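Local coordinates for protein beta-galactosidase (Geobacillus stearothermophilus, PDB 4OIF) that probably hydrolyses terminal non-reducing beta-D-galactose residues of beta-D-galactosides as a zinc-binding, trimeric family 42 glycoside hydrolase, at residues A[207-212]-A[222-227]; A[305-310]-A[350-355]; A[449-454]-A[602-607]. All coordinates share one frame; numbering follows the deposited sequence. Where two conformers were deposited one is given.

Contact 1: A[207-212]-A[222-227]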
loop_
_atom_site.group_PDB
_atom_site.type_symbol
_atom_site.label_atom_id
_atom_site.label_comp_id
_atom_site.label_asym_id
_atom_site.label_seq_id
_atom_site.Cartn_x
_atom_site.Cartn_y
_atom_site.Cartn_z
ATOM N N GLU A 207 21.323 -7.689 18.718
ATOM C CA GLU A 207 21.203 -8.134 17.336
ATOM C C GLU A 207 20.811 -6.952 16.457
ATOM O O GLU A 207 20.386 -5.912 16.959
ATOM C CB GLU A 207 20.196 -9.296 17.202
ATOM C CG GLU A 207 19.052 -9.313 18.223
ATOM C CD GLU A 207 18.414 -10.701 18.400
ATOM O OE1 GLU A 207 17.247 -10.782 18.843
ATOM O OE2 GLU A 207 19.087 -11.713 18.110
ATOM N N SER A 208 20.969 -7.114 15.152
ATOM C CA SER A 208 20.601 -6.067 14.205
ATOM C C SER A 208 19.113 -5.743 14.323
ATOM O O SER A 208 18.323 -6.591 14.740
ATOM C CB SER A 208 20.928 -6.500 12.787
ATOM O OG SER A 208 20.148 -7.627 12.444
ATOM N N PRO A 209 18.731 -4.511 13.965
ATOM C CA PRO A 209 17.324 -4.115 14.008
ATOM C C PRO A 209 16.463 -4.959 13.076
ATOM O O PRO A 209 16.965 -5.478 12.081
ATOM C CB PRO A 209 17.359 -2.652 13.555
ATOM C CG PRO A 209 18.607 -2.541 12.759
ATOM C CD PRO A 209 19.581 -3.413 13.480
ATOM N N SER A 210 15.184 -5.099 13.408
ATOM C CA SER A 210 14.307 -5.965 12.647
ATOM C C SER A 210 12.845 -5.595 12.782
ATOM O O SER A 210 12.389 -5.217 13.862
ATOM C CB SER A 210 14.491 -7.416 13.073
ATOM O OG SER A 210 13.600 -8.242 12.352
ATOM N N PRO A 211 12.106 -5.695 11.670
ATOM C CA PRO A 211 10.654 -5.507 11.659
ATOM C C PRO A 211 9.941 -6.482 12.606
ATOM O O PRO A 211 8.809 -6.219 13.021
ATOM C CB PRO A 211 10.276 -5.779 10.194
ATOM C CG PRO A 211 11.451 -6.529 9.618
ATOM C CD PRO A 211 12.637 -5.939 10.321
ATOM N N ILE A 212 10.586 -7.595 12.944
ATOM C CA ILE A 212 9.978 -8.561 13.860
ATOM C C ILE A 212 10.752 -8.650 15.167
ATOM O O ILE A 212 10.537 -9.576 15.961
ATOM C CB ILE A 212 9.878 -9.983 13.257
ATOM C CG1 ILE A 212 11.269 -10.539 12.942
ATOM C CG2 ILE A 212 8.974 -9.993 12.038
ATOM C CD1 ILE A 212 11.317 -12.078 12.877
ATOM N N LEU A 222 21.055 3.445 13.583
ATOM C CA LEU A 222 22.155 4.247 13.067
ATOM C C LEU A 222 23.453 3.437 13.009
ATOM O O LEU A 222 24.067 3.301 11.943
ATOM C CB LEU A 222 22.329 5.489 13.940
ATOM C CG LEU A 222 23.360 6.545 13.540
ATOM C CD1 LEU A 222 23.128 7.055 12.119
ATOM C CD2 LEU A 222 23.307 7.700 14.537
ATOM N N ASP A 223 23.859 2.886 14.150
ATOM C CA ASP A 223 25.058 2.064 14.189
ATOM C C ASP A 223 24.975 0.881 13.223
ATOM O O ASP A 223 25.987 0.496 12.650
ATOM C CB ASP A 223 25.342 1.561 15.611
ATOM C CG ASP A 223 26.167 2.545 16.423
ATOM O OD1 ASP A 223 26.647 3.535 15.838
ATOM O OD2 ASP A 223 26.354 2.321 17.636
ATOM N N TRP A 224 23.789 0.314 13.023
ATOM C CA TRP A 224 23.638 -0.759 12.036
ATOM C C TRP A 224 23.905 -0.229 10.627
ATOM O O TRP A 224 24.616 -0.859 9.864
ATOM C CB TRP A 224 22.257 -1.419 12.104
ATOM C CG TRP A 224 22.038 -2.448 10.998
ATOM C CD1 TRP A 224 21.214 -2.328 9.907
ATOM C CD2 TRP A 224 22.672 -3.724 10.870
ATOM N NE1 TRP A 224 21.292 -3.453 9.121
ATOM C CE2 TRP A 224 22.178 -4.326 9.689
ATOM C CE3 TRP A 224 23.605 -4.420 11.642
ATOM C CZ2 TRP A 224 22.591 -5.583 9.259
ATOM C CZ3 TRP A 224 24.015 -5.673 11.212
ATOM C CH2 TRP A 224 23.509 -6.239 10.031
ATOM N N LYS A 225 23.362 0.925 10.268
ATOM C CA LYS A 225 23.681 1.477 8.953
ATOM C C LYS A 225 25.192 1.728 8.800
ATOM O O LYS A 225 25.782 1.416 7.747
ATOM C CB LYS A 225 22.879 2.755 8.706
ATOM C CG LYS A 225 21.384 2.495 8.549
ATOM C CD LYS A 225 20.602 3.768 8.248
ATOM C CE LYS A 225 19.131 3.470 7.966
ATOM N NZ LYS A 225 18.271 3.434 9.194
ATOM N N ARG A 226 25.821 2.260 9.845
ATOM C CA ARG A 226 27.263 2.490 9.819
ATOM C C ARG A 226 28.015 1.177 9.608
ATOM O O ARG A 226 28.955 1.112 8.830
ATOM C CB ARG A 226 27.741 3.156 11.107
ATOM C CG ARG A 226 27.312 4.600 11.289
ATOM C CD ARG A 226 27.561 5.062 12.720
ATOM N NE ARG A 226 27.433 6.507 12.866
ATOM C CZ ARG A 226 26.872 7.112 13.911
ATOM N NH1 ARG A 226 26.370 6.398 14.915
ATOM N NH2 ARG A 226 26.805 8.438 13.952
ATOM N N PHE A 227 27.590 0.129 10.295
ATOM C CA PHE A 227 28.241 -1.159 10.152
ATOM C C PHE A 227 28.036 -1.712 8.761
ATOM O O PHE A 227 28.905 -2.365 8.233
ATOM C CB PHE A 227 27.729 -2.173 11.170
ATOM C CG PHE A 227 28.069 -3.597 10.812
ATOM C CD1 PHE A 227 29.328 -4.103 11.061
ATOM C CD2 PHE A 227 27.137 -4.415 10.205
ATOM C CE1 PHE A 227 29.649 -5.408 10.722
ATOM C CE2 PHE A 227 27.452 -5.711 9.863
ATOM C CZ PHE A 227 28.708 -6.212 10.126
#
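One face of the Trp224 indole carries CB of Ser208, which sits over the six-membered ring in a CH-pi contact, 3.5 Å from the ring centroid and 11° off the ring normal. Its nearest ring atoms, CZ3 and CE3 of Trp224, are each 3.6 Å from Ser208 CB. The ring of Pro209 comes in obliquely at the other end of the side chain: Pro209 CD lies 3.6 Å from Trp224 CB, while Pro209 CG reaches CG and CD1 of the indole at 3.9 Å. Serine and proline thus span the indole from its outer ring back to its stem. With CG anti to the backbone N (chi1 175°), Trp224 extends from helix 218-246 toward the loop that precedes this helix, both being parts of the catalytic domain of the TIM-barrel family. The polar ends look to other partners: Trp224 NE1 bonds to Glu162, Ser208 OG to His164 and Gln169, and the His164 ring stacks on the indole. The Trp224 side chain lies about 5 Å from that of Cys168, a zinc ligand, and about 7 Å from the zinc ion, without binding it. Across the two segments the chemistry is wholly apolar, CH groups on an indole, which suggests that the orientation of serine and tryptophan is set largely by polar bonds to residues around the zinc site, Glu162, His164 and Gln169.

Contact 2: A[305-310]-A[350-355]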
loop_
_atom_site.group_PDB
_atom_site.type_symbol
_atom_site.label_atom_id
_atom_site.label_comp_id
_atom_site.label_asym_id
_atom_site.label_seq_id
_atom_site.Cartn_x
_atom_site.Cartn_y
_atom_site.Cartn_z
ATOM N N PHE A 305 23.147 19.064 -9.089
ATOM C CA PHE A 305 23.399 18.942 -7.665
ATOM C C PHE A 305 24.144 17.646 -7.376
ATOM O O PHE A 305 25.207 17.661 -6.717
ATOM C CB PHE A 305 22.097 18.995 -6.875
ATOM C CG PHE A 305 22.277 18.849 -5.383
ATOM C CD1 PHE A 305 22.526 19.963 -4.591
ATOM C CD2 PHE A 305 22.166 17.596 -4.765
ATOM C CE1 PHE A 305 22.672 19.835 -3.202
ATOM C CE2 PHE A 305 22.313 17.456 -3.390
ATOM C CZ PHE A 305 22.569 18.582 -2.602
ATOM N N ILE A 306 23.614 16.525 -7.867
ATOM C CA ILE A 306 24.331 15.266 -7.603
ATOM C C ILE A 306 25.745 15.255 -8.207
ATOM O O ILE A 306 26.700 14.771 -7.582
ATOM C CB ILE A 306 23.573 14.036 -8.118
ATOM C CG1 ILE A 306 22.295 13.864 -7.322
ATOM C CG2 ILE A 306 24.414 12.772 -7.909
ATOM C CD1 ILE A 306 22.544 13.415 -5.893
ATOM N N ASN A 307 25.889 15.801 -9.408
ATOM C CA ASN A 307 27.215 15.911 -10.000
ATOM C C ASN A 307 28.149 16.691 -9.100
ATOM O O ASN A 307 29.281 16.302 -8.898
ATOM C CB ASN A 307 27.148 16.571 -11.363
ATOM C CG ASN A 307 26.647 15.640 -12.440
ATOM O OD1 ASN A 307 26.612 14.414 -12.273
ATOM N ND2 ASN A 307 26.269 16.220 -13.570
ATOM N N ASP A 308 27.667 17.793 -8.546
ATOM C CA ASP A 308 28.522 18.615 -7.722
ATOM C C ASP A 308 28.926 17.828 -6.482
ATOM O O ASP A 308 30.088 17.875 -6.031
ATOM C CB ASP A 308 27.815 19.917 -7.373
ATOM C CG ASP A 308 27.665 20.827 -8.582
ATOM O OD1 ASP A 308 28.351 20.589 -9.602
ATOM O OD2 ASP A 308 26.863 21.777 -8.524
ATOM N N LEU A 309 27.976 17.073 -5.953
ATOM C CA LEU A 309 28.272 16.263 -4.793
ATOM C C LEU A 309 29.397 15.264 -5.098
ATOM O O LEU A 309 30.412 15.216 -4.391
ATOM C CB LEU A 309 27.005 15.539 -4.312
ATOM C CG LEU A 309 27.197 14.517 -3.185
ATOM C CD1 LEU A 309 27.773 15.153 -1.921
ATOM C CD2 LEU A 309 25.893 13.816 -2.890
ATOM N N TYR A 310 29.235 14.492 -6.168
ATOM C CA TYR A 310 30.159 13.394 -6.450
ATOM C C TYR A 310 31.513 13.858 -6.996
ATOM O O TYR A 310 32.534 13.200 -6.793
ATOM C CB TYR A 310 29.507 12.397 -7.409
ATOM C CG TYR A 310 28.433 11.570 -6.733
ATOM C CD1 TYR A 310 28.378 11.487 -5.343
ATOM C CD2 TYR A 310 27.484 10.873 -7.473
ATOM C CE1 TYR A 310 27.412 10.740 -4.706
ATOM C CE2 TYR A 310 26.507 10.116 -6.841
ATOM C CZ TYR A 310 26.474 10.063 -5.453
ATOM O OH TYR A 310 25.512 9.330 -4.795
ATOM N N ILE A 350 29.725 16.516 -18.619
ATOM C CA ILE A 350 31.101 17.009 -18.745
ATOM C C ILE A 350 31.285 18.367 -18.037
ATOM O O ILE A 350 32.331 18.652 -17.459
ATOM C CB ILE A 350 31.520 17.134 -20.232
ATOM C CG1 ILE A 350 31.333 15.790 -20.944
ATOM C CG2 ILE A 350 32.976 17.638 -20.378
ATOM C CD1 ILE A 350 32.148 14.668 -20.341
ATOM N N ALA A 351 30.255 19.197 -18.070
ATOM C CA ALA A 351 30.360 20.549 -17.552
ATOM C C ALA A 351 30.514 20.583 -16.023
ATOM O O ALA A 351 31.142 21.492 -15.480
ATOM C CB ALA A 351 29.151 21.361 -17.981
ATOM N N HIS A 352 29.941 19.600 -15.336
ATOM C CA HIS A 352 29.998 19.565 -13.883
ATOM C C HIS A 352 31.142 18.692 -13.394
ATOM O O HIS A 352 31.276 18.475 -12.197
ATOM C CB HIS A 352 28.673 19.073 -13.294
ATOM C CG HIS A 352 27.595 20.115 -13.268
ATOM N ND1 HIS A 352 27.314 20.868 -12.148
ATOM C CD2 HIS A 352 26.733 20.531 -14.226
ATOM C CE1 HIS A 352 26.329 21.705 -12.420
ATOM N NE2 HIS A 352 25.956 21.519 -13.673
ATOM N N GLY A 353 31.980 18.211 -14.314
ATOM C CA GLY A 353 33.230 17.587 -13.920
ATOM C C GLY A 353 33.582 16.200 -14.443
ATOM O O GLY A 353 34.697 15.728 -14.229
ATOM N N SER A 354 32.664 15.540 -15.134
ATOM C CA SER A 354 32.955 14.197 -15.643
ATOM C C SER A 354 33.993 14.186 -16.770
ATOM O O SER A 354 33.948 15.020 -17.679
ATOM C CB SER A 354 31.673 13.530 -16.135
ATOM O OG SER A 354 31.933 12.230 -16.630
ATOM N N ASP A 355 34.927 13.239 -16.707
ATOM C CA ASP A 355 35.852 12.994 -17.818
ATOM C C ASP A 355 35.427 11.778 -18.643
ATOM O O ASP A 355 36.244 11.172 -19.338
ATOM C CB ASP A 355 37.287 12.808 -17.313
ATOM C CG ASP A 355 37.953 14.127 -16.967
ATOM O OD1 ASP A 355 37.456 15.186 -17.410
ATOM O OD2 ASP A 355 38.980 14.109 -16.255
#
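His352 and Asp308 meet through one nearly straight hydrogen bond, His352 ND1 to Asp308 OD1, 2.8 Å long with an N-H...O angle of 170°. The carboxylate oxygen lies at the edge of the imidazole, almost in the ring plane, but the histidine reaches it on the syn side and 32° out of the carboxylate plane; the two planes are clearly inclined. Asp308 leaves helix 296-312 at an angle to its partner, not straight at it; with CG anti to the carbonyl carbon (chi1 -70°), its carboxylate comes round to the imidazole. His352 adopts the same first rotamer, and its second torsion swings ND1 to the side where Asp308 waits. Behind this bond Asn307 closes the contact: its CB packs on His352 CB at 3.5 Å and its ND2 is 3.7 Å from the same carbon, the two side chains crossing at about a right angle. His352 is where the chain leaves helix 341-351, and Gly353, at positive phi, is the C-prime residue of the Schellman motif ending it, with its N bonded to Ile350 O at 3.2 Å. The aspartate has further partners: OD1 forms a salt bridge with Arg311, and OD2 accepts from Tyr446 of helix 438-451. Arg311 also bonds to His352 O. Asp308 thus joins helix 296-312 to the end of helix 341-351 and, through Tyr446, to a helix of the trimerisation domain. The His-carboxylate bond is consistent with a proton on ND1, and the buried carboxylate, met by imidazole, phenol and guanidinium, is probably stabilised as an anion.

Contact 3: A[449-454]-A[602-607]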
loop_
_atom_site.group_PDB
_atom_site.type_symbol
_atom_site.label_atom_id
_atom_site.label_comp_id
_atom_site.label_asym_id
_atom_site.label_seq_id
_atom_site.Cartn_x
_atom_site.Cartn_y
_atom_site.Cartn_z
ATOM N N PHE A 449 21.898 29.477 -6.867
ATOM C CA PHE A 449 23.271 29.460 -7.380
ATOM C C PHE A 449 23.313 28.823 -8.766
ATOM O O PHE A 449 24.026 29.290 -9.653
ATOM C CB PHE A 449 24.190 28.747 -6.382
ATOM C CG PHE A 449 24.291 29.476 -5.069
ATOM C CD1 PHE A 449 25.277 30.432 -4.867
ATOM C CD2 PHE A 449 23.345 29.273 -4.070
ATOM C CE1 PHE A 449 25.347 31.144 -3.681
ATOM C CE2 PHE A 449 23.406 29.977 -2.878
ATOM C CZ PHE A 449 24.408 30.914 -2.681
ATOM N N TRP A 450 22.506 27.787 -8.959
ATOM C CA TRP A 450 22.355 27.171 -10.267
ATOM C C TRP A 450 21.775 28.186 -11.244
ATOM O O TRP A 450 22.250 28.308 -12.367
ATOM C CB TRP A 450 21.457 25.925 -10.183
ATOM C CG TRP A 450 21.475 25.060 -11.422
ATOM C CD1 TRP A 450 22.452 24.175 -11.798
ATOM C CD2 TRP A 450 20.467 24.996 -12.437
ATOM N NE1 TRP A 450 22.114 23.568 -12.988
ATOM C CE2 TRP A 450 20.899 24.053 -13.398
ATOM C CE3 TRP A 450 19.243 25.649 -12.630
ATOM C CZ2 TRP A 450 20.148 23.752 -14.538
ATOM C CZ3 TRP A 450 18.500 25.346 -13.753
ATOM C CH2 TRP A 450 18.956 24.407 -14.699
ATOM N N GLU A 451 20.758 28.923 -10.802
ATOM C CA GLU A 451 20.087 29.902 -11.652
ATOM C C GLU A 451 21.019 31.065 -12.023
ATOM O O GLU A 451 20.774 31.772 -12.995
ATOM C CB GLU A 451 18.804 30.420 -10.970
ATOM C CG GLU A 451 17.649 29.415 -10.972
ATOM C CD GLU A 451 16.382 29.914 -10.287
ATOM O OE1 GLU A 451 16.381 31.056 -9.802
ATOM O OE2 GLU A 451 15.383 29.157 -10.220
ATOM N N ARG A 452 22.095 31.234 -11.259
ATOM C CA ARG A 452 23.071 32.283 -11.500
ATOM C C ARG A 452 24.395 31.748 -12.054
ATOM O O ARG A 452 25.339 32.511 -12.268
ATOM C CB ARG A 452 23.344 33.047 -10.208
ATOM C CG ARG A 452 22.202 33.912 -9.746
ATOM C CD ARG A 452 22.181 35.216 -10.497
ATOM N NE ARG A 452 21.242 36.142 -9.884
ATOM C CZ ARG A 452 20.175 36.639 -10.499
ATOM N NH1 ARG A 452 19.918 36.304 -11.757
ATOM N NH2 ARG A 452 19.371 37.476 -9.853
ATOM N N ASP A 453 24.475 30.439 -12.252
ATOM C CA ASP A 453 25.658 29.831 -12.848
ATOM C C ASP A 453 26.854 30.023 -11.931
ATOM O O ASP A 453 27.995 30.148 -12.374
ATOM C CB ASP A 453 25.920 30.428 -14.234
ATOM C CG ASP A 453 24.690 30.383 -15.115
ATOM O OD1 ASP A 453 24.001 29.343 -15.109
ATOM O OD2 ASP A 453 24.388 31.390 -15.786
ATOM N N ILE A 454 26.582 30.053 -10.638
ATOM C CA ILE A 454 27.640 30.165 -9.655
ATOM C C ILE A 454 28.122 28.777 -9.245
ATOM O O ILE A 454 27.327 27.938 -8.821
ATOM C CB ILE A 454 27.167 30.955 -8.440
ATOM C CG1 ILE A 454 26.882 32.393 -8.878
ATOM C CG2 ILE A 454 28.208 30.903 -7.345
ATOM C CD1 ILE A 454 26.704 33.347 -7.756
ATOM N N PHE A 602 12.314 33.610 -1.910
ATOM C CA PHE A 602 13.055 34.005 -0.715
ATOM C C PHE A 602 14.518 33.666 -0.861
ATOM O O PHE A 602 15.370 34.512 -0.618
ATOM C CB PHE A 602 12.541 33.351 0.566
ATOM C CG PHE A 602 13.427 33.632 1.759
ATOM C CD1 PHE A 602 13.343 34.839 2.431
ATOM C CD2 PHE A 602 14.369 32.717 2.176
ATOM C CE1 PHE A 602 14.171 35.112 3.510
ATOM C CE2 PHE A 602 15.196 32.993 3.255
ATOM C CZ PHE A 602 15.095 34.189 3.918
ATOM N N HIS A 603 14.808 32.427 -1.242
ATOM C CA HIS A 603 16.194 32.010 -1.381
ATOM C C HIS A 603 16.873 32.806 -2.482
ATOM O O HIS A 603 18.041 33.191 -2.348
ATOM C CB HIS A 603 16.280 30.507 -1.647
ATOM C CG HIS A 603 15.663 29.687 -0.559
ATOM N ND1 HIS A 603 14.592 28.852 -0.774
ATOM C CD2 HIS A 603 15.938 29.614 0.764
ATOM C CE1 HIS A 603 14.240 28.289 0.370
ATOM N NE2 HIS A 603 15.044 28.731 1.319
ATOM N N ARG A 604 16.133 33.084 -3.551
ATOM C CA ARG A 604 16.678 33.921 -4.603
ATOM C C ARG A 604 17.143 35.265 -4.036
ATOM O O ARG A 604 18.290 35.650 -4.230
ATOM C CB ARG A 604 15.658 34.125 -5.714
ATOM C CG ARG A 604 15.383 32.874 -6.531
ATOM C CD ARG A 604 14.696 33.229 -7.840
ATOM N NE ARG A 604 14.226 32.040 -8.524
ATOM C CZ ARG A 604 12.965 31.620 -8.510
ATOM N NH1 ARG A 604 12.030 32.310 -7.860
ATOM N NH2 ARG A 604 12.639 30.514 -9.159
ATOM N N ASP A 605 16.278 35.953 -3.296
ATOM C CA ASP A 605 16.602 37.290 -2.792
ATOM C C ASP A 605 17.708 37.275 -1.699
ATOM O O ASP A 605 18.692 38.053 -1.742
ATOM C CB ASP A 605 15.318 37.955 -2.282
ATOM C CG ASP A 605 14.263 38.161 -3.404
ATOM O OD1 ASP A 605 14.603 38.049 -4.597
ATOM O OD2 ASP A 605 13.087 38.448 -3.103
ATOM N N PHE A 606 17.548 36.364 -0.747
ATOM C CA PHE A 606 18.477 36.181 0.362
ATOM C C PHE A 606 19.895 35.919 -0.149
ATOM O O PHE A 606 20.892 36.604 0.208
ATOM C CB PHE A 606 17.988 35.016 1.248
ATOM C CG PHE A 606 18.839 34.770 2.458
ATOM C CD1 PHE A 606 18.604 35.459 3.638
ATOM C CD2 PHE A 606 19.887 33.866 2.413
ATOM C CE1 PHE A 606 19.410 35.243 4.760
ATOM C CE2 PHE A 606 20.688 33.657 3.523
ATOM C CZ PHE A 606 20.446 34.351 4.698
ATOM N N TYR A 607 19.976 34.915 -1.010
ATOM C CA TYR A 607 21.265 34.509 -1.530
ATOM C C TYR A 607 21.782 35.501 -2.562
ATOM O O TYR A 607 22.980 35.563 -2.800
ATOM C CB TYR A 607 21.193 33.098 -2.110
ATOM C CG TYR A 607 21.192 32.037 -1.031
ATOM C CD1 TYR A 607 22.240 31.947 -0.123
ATOM C CD2 TYR A 607 20.146 31.138 -0.913
ATOM C CE1 TYR A 607 22.246 30.990 0.872
ATOM C CE2 TYR A 607 20.142 30.176 0.083
ATOM C CZ TYR A 607 21.195 30.104 0.964
ATOM O OH TYR A 607 21.192 29.147 1.942
#
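Glu451 and Arg604 form a two-bond salt bridge, the guanidinium meeting the carboxylate side-on. Arg604 NE donates to Glu451 OE1 at 2.7 Å and Arg604 NH2 to Glu451 OE2 at 3.2 Å, both at N-H...O angles of 160°, each oxygen using its syn lone pair. The two flat groups are nearly coplanar, 13° apart, so the pair of bonds holds both against rotation. Arg604 runs extended from CG to NE, which carries its head across to the glutamate, while its NH1 turns back to Gln601. Replacing Arg604 by an alanine would remove both donors and is likely to leave the Glu451 carboxylate without this partner and freer to turn. Inward of the bridge, Phe449 and Tyr607 make an offset edge-to-face pair, centroids 5.0 Å apart and planes at 61°. The edge of Phe449 points at one face of Tyr607, its CZ 3.5 Å from Tyr607 CD1 and its CE2 3.5 Å from Tyr607 CG; Phe606 CD2 lies over the opposite face. Tyr607 OH bonds to His445. Asp453, at positive phi, ends helix 438-451 in a Schellman motif, with Ile454 N bonded to Phe449 O at 2.8 Å. This end of helix 438-451 packs beside helix 600-613 in the trimerisation domain, over strand 470-473 of the mixed sheet: Ile472 touches both Phe449 and Tyr607, and Met611 of helix 600-613 also covers Phe449.

How the contacts relate
Contacts 1 and 2 belong to the catalytic domain, their centres 32 Å apart: contact 1, though far from the chain's centre, is buried beside the zinc site, and contact 2 is buried near the middle. Contact 3, in the trimerisation domain, is partly buried, with its salt bridge more exposed and its rings inside. Contacts 2 and 3 come within about 4 Å at their nearest atoms, and helix 438-451 links them: its Tyr446 bonds to Asp308 of contact 2, and its end forms part of contact 3. The chemistry shifts from CH-pi packing in contact 1 to a buried His-carboxylate bond in contact 2 and a two-bond salt bridge beside an aromatic pair in contact 3.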